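Local coordinates for copper-containing nitrite reductase (Thermus scotoductus, PDB 6HBE), which probably catalyses the one-electron reduction of nitrite to nitric oxide, working as a homotrimer that carries copper ions in and between its subunits, at residues I158-A163 and F204-P209; N210-L215 and A243-S248. All coordinates share one frame; numbering follows the deposited sequence.

Overall arrangement
Both contacts belong to the second cupredoxin domain of the chain, one in each of its two sheets, with centres about 7 Å apart. Interaction 1 comes first and closes before interaction 2 opens: it joins neighbouring parallel strands 154-163 and 199-208 in one sheet. The chain then turns at 209-212 into strand 213-217 of the other sheet, where interaction 2 pairs its start with the end of strand 241-243. Gln160 to Ser213 and Asn206 to Ser246 are probable hydrogen bonds linking the contacts, and Phe204 packs on Ser213 between the sheets. Interaction 1 is buried and meets a neighbouring subunit at Pro209; interaction 2 lies more broadly on the interface, where Pro245 packs on copper-binding His267 of a neighbour.

Interaction 1: residues I158-A163 and F204-P209; sequences IIQSEA and FLNVGP
Three backbone hydrogen bonds join the parallel strands: Leu205 N gives to Ile158 O nearly along the C=O axis (3.0 Å), Gln160 N to Leu205 O (3.1 Å), and Val207 N to Gln160 O (3.0 Å). Glu162 N reaches Gly208 O in a weak, bent bond. The apolar contacts divide over the two faces. On one, the Ile159 and Val207 side chains cross obliquely (CG2 to CG1, 3.8 Å), while Ser161 CB presses tightly on Val207 CG2 (3.4 Å); this face packs on Met133 and Phe131 of strand 131-137 in the preceding cupredoxin domain. The other face, bearing Phe204, Gln160 and Asn206, looks into the sandwich core, where Gln160 lies beside the Phe204 ring and binds Ser213 through OE1. At the polar end, Asn206 OD1 accepts from Gly208 N (3.0 Å), an Asx turn, while its ND2 serves Leu211 and Ala243 backbone oxygens. A water accepts from Gln160 NE2 and donates to Asn206 OD1 and Glu162 OE2. The bent Glu162 chain carries its carboxylate past the cis-Pro209 ring to Tyr164 and the backbone N of Asn210 and Leu211; an alanine here would remove these bonds and that to the water, and would probably loosen the 209-211 connection.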
ATOM      1  N   ILE C 158     -14.109 -14.860  11.812  1.00 19.83           N
ATOM      2  CA  ILE C 158     -12.713 -14.395  11.724  1.00 20.28           C
ATOM      3  C   ILE C 158     -12.617 -12.882  11.406  1.00 19.53           C
ATOM      4  O   ILE C 158     -13.165 -12.438  10.402  1.00 19.54           O
ATOM      5  CB  ILE C 158     -11.969 -15.143  10.571  1.00 21.52           C
ATOM      6  CG1 ILE C 158     -12.004 -16.676  10.750  1.00 24.79           C
ATOM      7  CG2 ILE C 158     -10.513 -14.669  10.467  1.00 21.58           C
ATOM      8  CD1 ILE C 158     -11.043 -17.182  11.799  1.00 26.34           C
ATOM      9  N   ILE C 159     -11.872 -12.133  12.217  1.00 18.71           N
ATOM     10  CA  ILE C 159     -11.467 -10.754  11.883  1.00 18.45           C
ATOM     11  C   ILE C 159      -9.991 -10.745  11.568  1.00 17.93           C
ATOM     12  O   ILE C 159      -9.210 -11.359  12.304  1.00 19.25           O
ATOM     13  CB  ILE C 159     -11.766  -9.760  13.030  1.00 18.90           C
ATOM     14  CG1 ILE C 159     -13.259  -9.397  13.006  1.00 19.89           C
ATOM     15  CG2 ILE C 159     -10.909  -8.505  12.942  1.00 20.18           C
ATOM     16  CD1 ILE C 159     -13.762  -8.623  14.221  1.00 21.58           C
ATOM     17  N   GLN C 160      -9.639 -10.070  10.473  1.00 17.29           N
ATOM     18  CA  GLN C 160      -8.276  -9.666  10.189  1.00 17.45           C
ATOM     19  C   GLN C 160      -8.048  -8.224  10.601  1.00 17.65           C
ATOM     20  O   GLN C 160      -8.832  -7.364  10.226  1.00 16.76           O
ATOM     21  CB  GLN C 160      -7.947  -9.847   8.690  1.00 17.29           C
ATOM     22  CG  GLN C 160      -6.477  -9.554   8.377  1.00 17.80           C
ATOM     23  CD  GLN C 160      -6.120  -9.772   6.903  1.00 18.06           C
ATOM     24  OE1 GLN C 160      -6.461 -10.807   6.291  1.00 17.68           O
ATOM     25  NE2 GLN C 160      -5.455  -8.776   6.314  1.00 17.70           N
ATOM     26  N   SER C 161      -6.936  -7.939  11.281  1.00 17.39           N
ATOM     27  CA  SER C 161      -6.646  -6.569  11.737  1.00 18.38           C
ATOM     28  C   SER C 161      -5.143  -6.346  11.865  1.00 18.92           C
ATOM     29  O   SER C 161      -4.366  -7.304  11.964  1.00 19.36           O
ATOM     30  CB  SER C 161      -7.344  -6.268  13.083  1.00 20.17           C
ATOM     31  OG  SER C 161      -6.786  -7.017  14.160  1.00 19.96           O
ATOM     32  N   GLU C 162      -4.757  -5.066  11.869  1.00 18.64           N
ATOM     33  CA  GLU C 162      -3.362  -4.608  11.883  1.00 18.21           C
ATOM     34  C   GLU C 162      -3.007  -3.963  13.212  1.00 18.87           C
ATOM     35  O   GLU C 162      -3.881  -3.430  13.884  1.00 22.41           O
ATOM     36  CB  GLU C 162      -3.144  -3.555  10.754  1.00 18.58           C
ATOM     37  CG  GLU C 162      -3.447  -4.062   9.338  1.00 19.21           C
ATOM     38  CD  GLU C 162      -4.061  -3.024   8.401  1.00 21.18           C
ATOM     39  OE1 GLU C 162      -3.875  -1.760   8.581  1.00 19.84           O
ATOM     40  OE2 GLU C 162      -4.809  -3.490   7.469  1.00 19.29           O
ATOM     41  N   ALA C 163      -1.718  -4.010  13.582  1.00 18.46           N
ATOM     42  CA  ALA C 163      -1.195  -3.271  14.723  1.00 20.68           C
ATOM     43  C   ALA C 163      -0.061  -2.379  14.259  1.00 21.35           C
ATOM     44  O   ALA C 163       0.698  -2.787  13.384  1.00 20.03           O
ATOM     45  CB  ALA C 163      -0.697  -4.215  15.810  1.00 21.80           C
ATOM     46  N   PHE C 204     -16.211 -13.686   7.548  1.00 19.29           N
ATOM     47  CA  PHE C 204     -14.906 -12.986   7.481  1.00 18.65           C
ATOM     48  C   PHE C 204     -15.090 -11.478   7.369  1.00 19.46           C
ATOM     49  O   PHE C 204     -15.808 -11.022   6.475  1.00 18.22           O
ATOM     50  CB  PHE C 204     -14.114 -13.481   6.267  1.00 18.76           C
ATOM     51  CG  PHE C 204     -12.797 -12.749   6.053  1.00 18.97           C
ATOM     52  CD1 PHE C 204     -11.836 -12.754   7.037  1.00 20.58           C
ATOM     53  CD2 PHE C 204     -12.511 -12.121   4.849  1.00 20.04           C
ATOM     54  CE1 PHE C 204     -10.631 -12.103   6.868  1.00 21.64           C
ATOM     55  CE2 PHE C 204     -11.277 -11.495   4.656  1.00 21.51           C
ATOM     56  CZ  PHE C 204     -10.356 -11.466   5.687  1.00 19.53           C
ATOM     57  N   LEU C 205     -14.412 -10.711   8.238  1.00 18.23           N
ATOM     58  CA  LEU C 205     -14.406  -9.253   8.165  1.00 17.54           C
ATOM     59  C   LEU C 205     -12.967  -8.784   8.204  1.00 17.96           C
ATOM     60  O   LEU C 205     -12.232  -9.092   9.150  1.00 18.43           O
ATOM     61  CB  LEU C 205     -15.194  -8.650   9.348  1.00 18.04           C
ATOM     62  CG  LEU C 205     -15.117  -7.129   9.597  1.00 18.54           C
ATOM     63  CD1 LEU C 205     -15.714  -6.347   8.469  1.00 18.75           C
ATOM     64  CD2 LEU C 205     -15.768  -6.711  10.900  1.00 19.82           C
ATOM     65  N   ASN C 206     -12.564  -8.012   7.192  1.00 17.92           N
ATOM     66  CA  ASN C 206     -11.233  -7.336   7.219  1.00 17.17           C
ATOM     67  C   ASN C 206     -11.471  -5.953   7.800  1.00 18.52           C
ATOM     68  O   ASN C 206     -12.059  -5.103   7.111  1.00 19.16           O
ATOM     69  CB  ASN C 206     -10.593  -7.193   5.809  1.00 16.18           C
ATOM     70  CG  ASN C 206      -9.235  -6.509   5.838  1.00 17.18           C
ATOM     71  OD1 ASN C 206      -8.608  -6.358   6.908  1.00 18.12           O
ATOM     72  ND2 ASN C 206      -8.763  -6.050   4.653  1.00 17.87           N
ATOM     73  N   VAL C 207     -11.003  -5.692   9.014  1.00 18.10           N
ATOM     74  CA  VAL C 207     -11.182  -4.342   9.584  1.00 20.46           C
ATOM     75  C   VAL C 207     -10.084  -3.365   9.096  1.00 20.78           C
ATOM     76  O   VAL C 207     -10.223  -2.163   9.232  1.00 19.75           O
ATOM     77  CB  VAL C 207     -11.256  -4.272  11.129  1.00 22.76           C
ATOM     78  CG1 VAL C 207     -12.316  -5.190  11.703  1.00 21.36           C
ATOM     79  CG2 VAL C 207      -9.915  -4.491  11.788  1.00 25.85           C
ATOM     80  N   GLY C 208      -9.011  -3.882   8.533  1.00 19.19           N
ATOM     81  CA  GLY C 208      -7.899  -3.032   8.130  1.00 20.28           C
ATOM     82  C   GLY C 208      -7.096  -2.568   9.365  1.00 19.63           C
ATOM     83  O   GLY C 208      -6.679  -3.414  10.164  1.00 20.62           O
ATOM     84  N   PRO C 209      -6.895  -1.255   9.564  1.00 19.99           N
ATOM     85  CA  PRO C 209      -7.608  -0.193   8.870  1.00 20.36           C
ATOM     86  C   PRO C 209      -7.043   0.312   7.539  1.00 20.53           C
ATOM     87  O   PRO C 209      -7.730   1.147   6.878  1.00 21.20           O
ATOM     88  CB  PRO C 209      -7.600   0.964   9.908  1.00 21.24           C
ATOM     89  CG  PRO C 209      -7.253   0.331  11.180  1.00 22.23           C
ATOM     90  CD  PRO C 209      -6.250  -0.707  10.775  1.00 21.09           C
TER
HETATM   91  O   HOH W   1      -5.840  -6.158   7.634  1.00 20.68           O

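Interaction 2: residues N210-L215 and A243-S248; sequences NLTSTL and AGPSDS
Segments 210-215 and 243-248 meet as one antiparallel hydrogen-bonded pair, Ser213 with Ala243, whose CA atoms lie 5.1 Å apart. Ser213 N gives to Ala243 O at 2.8 Å from above the carbonyl plane, and Ala243 N returns a bond to Ser213 O at 2.9 Å, in plane and fairly straight (161°). Beyond the pair the chain folds back in a type II beta turn from Gly244 to Asp247, with Asp247 N bonded to Gly244 O and Ser246 at the third position with positive phi. The Asp247 carboxylate braces the turn: OD2 takes Gly244 N on its anti lone pair at 2.7 Å, while OD1 is hydrogen-bonded to Tyr227 of the same chain and Thr240 of a neighbouring subunit. In this cupredoxin sandwich the turn connects strand 241-243 of one sheet to strand 248-254 of the other. Among the side chains, the Pro245 ring brings CG to 3.7 Å from Leu211 O, covering the backbone of Asn210 and Leu211. Thr212 has CG2 anti to its backbone N, which lays that methyl 3.6 Å from Ala243 O; its OG1 lies 3.9 Å from Gly244 CA. Ser213 OG turns to Gln160 on the facing sheet. Pro245 also packs on His267 of a neighbouring subunit, a residue seen to bind copper in this protein, and its backbone O accepts a hydrogen bond from Thr214 of that same subunit.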
ATOM      1  N   ASN C 210      -5.843  -0.129   7.132  1.00 18.40           N
ATOM      2  CA  ASN C 210      -5.226   0.315   5.859  1.00 18.42           C
ATOM      3  C   ASN C 210      -5.127  -0.703   4.707  1.00 18.24           C
ATOM      4  O   ASN C 210      -5.197  -0.311   3.552  1.00 17.81           O
ATOM      5  CB  ASN C 210      -3.789   0.799   6.134  1.00 19.06           C
ATOM      6  CG  ASN C 210      -3.736   2.185   6.747  1.00 19.77           C
ATOM      7  OD1 ASN C 210      -4.538   3.059   6.411  1.00 22.21           O
ATOM      8  ND2 ASN C 210      -2.779   2.402   7.617  1.00 19.20           N
ATOM      9  N   LEU C 211      -4.947  -1.988   5.018  1.00 17.82           N
ATOM     10  CA  LEU C 211      -4.498  -2.974   3.998  1.00 19.57           C
ATOM     11  C   LEU C 211      -5.630  -3.881   3.490  1.00 19.79           C
ATOM     12  O   LEU C 211      -6.599  -4.160   4.218  1.00 20.18           O
ATOM     13  CB  LEU C 211      -3.341  -3.805   4.516  1.00 19.78           C
ATOM     14  CG  LEU C 211      -2.200  -2.967   5.067  1.00 21.32           C
ATOM     15  CD1 LEU C 211      -1.186  -3.834   5.731  1.00 23.15           C
ATOM     16  CD2 LEU C 211      -1.568  -2.041   4.003  1.00 21.85           C
ATOM     17  N   THR C 212      -5.499  -4.302   2.237  1.00 18.21           N
ATOM     18  CA  THR C 212      -6.494  -5.185   1.599  1.00 17.99           C
ATOM     19  C   THR C 212      -6.078  -6.630   1.902  1.00 18.04           C
ATOM     20  O   THR C 212      -4.891  -6.901   2.165  1.00 17.59           O
ATOM     21  CB  THR C 212      -6.522  -4.854   0.084  1.00 19.18           C
ATOM     22  OG1 THR C 212      -7.053  -3.521  -0.091  1.00 18.38           O
ATOM     23  CG2 THR C 212      -7.335  -5.865  -0.759  1.00 19.23           C
ATOM     24  N   SER C 213      -7.047  -7.543   1.862  1.00 17.27           N
ATOM     25  CA  SER C 213      -6.871  -8.981   2.136  1.00 17.60           C
ATOM     26  C   SER C 213      -7.388  -9.795   0.966  1.00 17.85           C
ATOM     27  O   SER C 213      -8.348  -9.385   0.305  1.00 19.30           O
ATOM     28  CB  SER C 213      -7.629  -9.374   3.407  1.00 17.95           C
ATOM     29  OG  SER C 213      -7.428 -10.746   3.768  1.00 18.42           O
ATOM     30  N   THR C 214      -6.770 -10.948   0.715  1.00 17.82           N
ATOM     31  CA  THR C 214      -7.279 -11.944  -0.231  1.00 17.63           C
ATOM     32  C   THR C 214      -7.292 -13.283   0.509  1.00 16.43           C
ATOM     33  O   THR C 214      -6.294 -14.015   0.522  1.00 17.54           O
ATOM     34  CB  THR C 214      -6.479 -12.023  -1.571  1.00 17.72           C
ATOM     35  OG1 THR C 214      -5.065 -12.003  -1.316  1.00 17.35           O
ATOM     36  CG2 THR C 214      -6.825 -10.814  -2.465  1.00 18.44           C
ATOM     37  N   LEU C 215      -8.433 -13.606   1.114  1.00 17.37           N
ATOM     38  CA  LEU C 215      -8.534 -14.813   1.968  1.00 18.98           C
ATOM     39  C   LEU C 215      -8.519 -16.087   1.130  1.00 18.92           C
ATOM     40  O   LEU C 215      -9.148 -16.129   0.084  1.00 18.67           O
ATOM     41  CB  LEU C 215      -9.777 -14.799   2.853  1.00 19.85           C
ATOM     42  CG  LEU C 215      -9.791 -15.791   4.023  1.00 20.12           C
ATOM     43  CD1 LEU C 215      -8.769 -15.430   5.074  1.00 21.21           C
ATOM     44  CD2 LEU C 215     -11.154 -15.834   4.678  1.00 20.54           C
ATOM     45  N   ALA C 243     -11.020  -8.428  -0.085  1.00 17.60           N
ATOM     46  CA  ALA C 243     -11.659  -7.550   0.926  1.00 17.62           C
ATOM     47  C   ALA C 243     -10.785  -6.366   1.293  1.00 17.98           C
ATOM     48  O   ALA C 243      -9.711  -6.539   1.918  1.00 16.63           O
ATOM     49  CB  ALA C 243     -12.019  -8.362   2.165  1.00 17.88           C
ATOM     50  N   GLY C 244     -11.238  -5.158   0.941  1.00 18.98           N
ATOM     51  CA  GLY C 244     -10.631  -3.964   1.489  1.00 18.81           C
ATOM     52  C   GLY C 244     -11.026  -3.716   2.926  1.00 19.29           C
ATOM     53  O   GLY C 244     -11.804  -4.495   3.495  1.00 18.81           O
ATOM     54  N   PRO C 245     -10.463  -2.658   3.558  1.00 18.32           N
ATOM     55  CA  PRO C 245     -10.885  -2.327   4.934  1.00 19.08           C
ATOM     56  C   PRO C 245     -12.398  -2.105   5.098  1.00 18.85           C
ATOM     57  O   PRO C 245     -12.953  -1.256   4.417  1.00 17.89           O
ATOM     58  CB  PRO C 245     -10.068  -1.073   5.260  1.00 19.04           C
ATOM     59  CG  PRO C 245      -8.819  -1.260   4.444  1.00 18.97           C
ATOM     60  CD  PRO C 245      -9.295  -1.863   3.146  1.00 18.91           C
ATOM     61  N   SER C 246     -12.991  -2.846   6.052  1.00 18.06           N
ATOM     62  CA  SER C 246     -14.453  -2.945   6.351  1.00 18.97           C
ATOM     63  C   SER C 246     -15.299  -3.716   5.351  1.00 20.43           C
ATOM     64  O   SER C 246     -16.547  -3.754   5.499  1.00 21.54           O
ATOM     65  CB  SER C 246     -15.106  -1.575   6.689  1.00 20.00           C
ATOM     66  OG  SER C 246     -16.431  -1.766   7.188  1.00 19.50           O
ATOM     67  N   ASP C 247     -14.673  -4.344   4.342  1.00 19.51           N
ATOM     68  CA  ASP C 247     -15.346  -5.340   3.508  1.00 20.35           C
ATOM     69  C   ASP C 247     -15.468  -6.673   4.261  1.00 18.97           C
ATOM     70  O   ASP C 247     -14.636  -7.020   5.098  1.00 18.12           O
ATOM     71  CB  ASP C 247     -14.577  -5.640   2.197  1.00 19.86           C
ATOM     72  CG  ASP C 247     -14.785  -4.595   1.083  1.00 23.77           C
ATOM     73  OD1 ASP C 247     -15.917  -4.030   0.931  1.00 25.39           O
ATOM     74  OD2 ASP C 247     -13.800  -4.438   0.282  1.00 24.18           O
ATOM     75  N   SER C 248     -16.488  -7.431   3.919  1.00 18.19           N
ATOM     76  CA  SER C 248     -16.761  -8.735   4.556  1.00 19.00           C
ATOM     77  C   SER C 248     -17.303  -9.737   3.548  1.00 19.32           C
ATOM     78  O   SER C 248     -17.749  -9.340   2.465  1.00 19.50           O
ATOM     79  CB  SER C 248     -17.795  -8.586   5.682  1.00 19.05           C
ATOM     80  OG  SER C 248     -19.109  -8.268   5.134  1.00 21.00           O
TER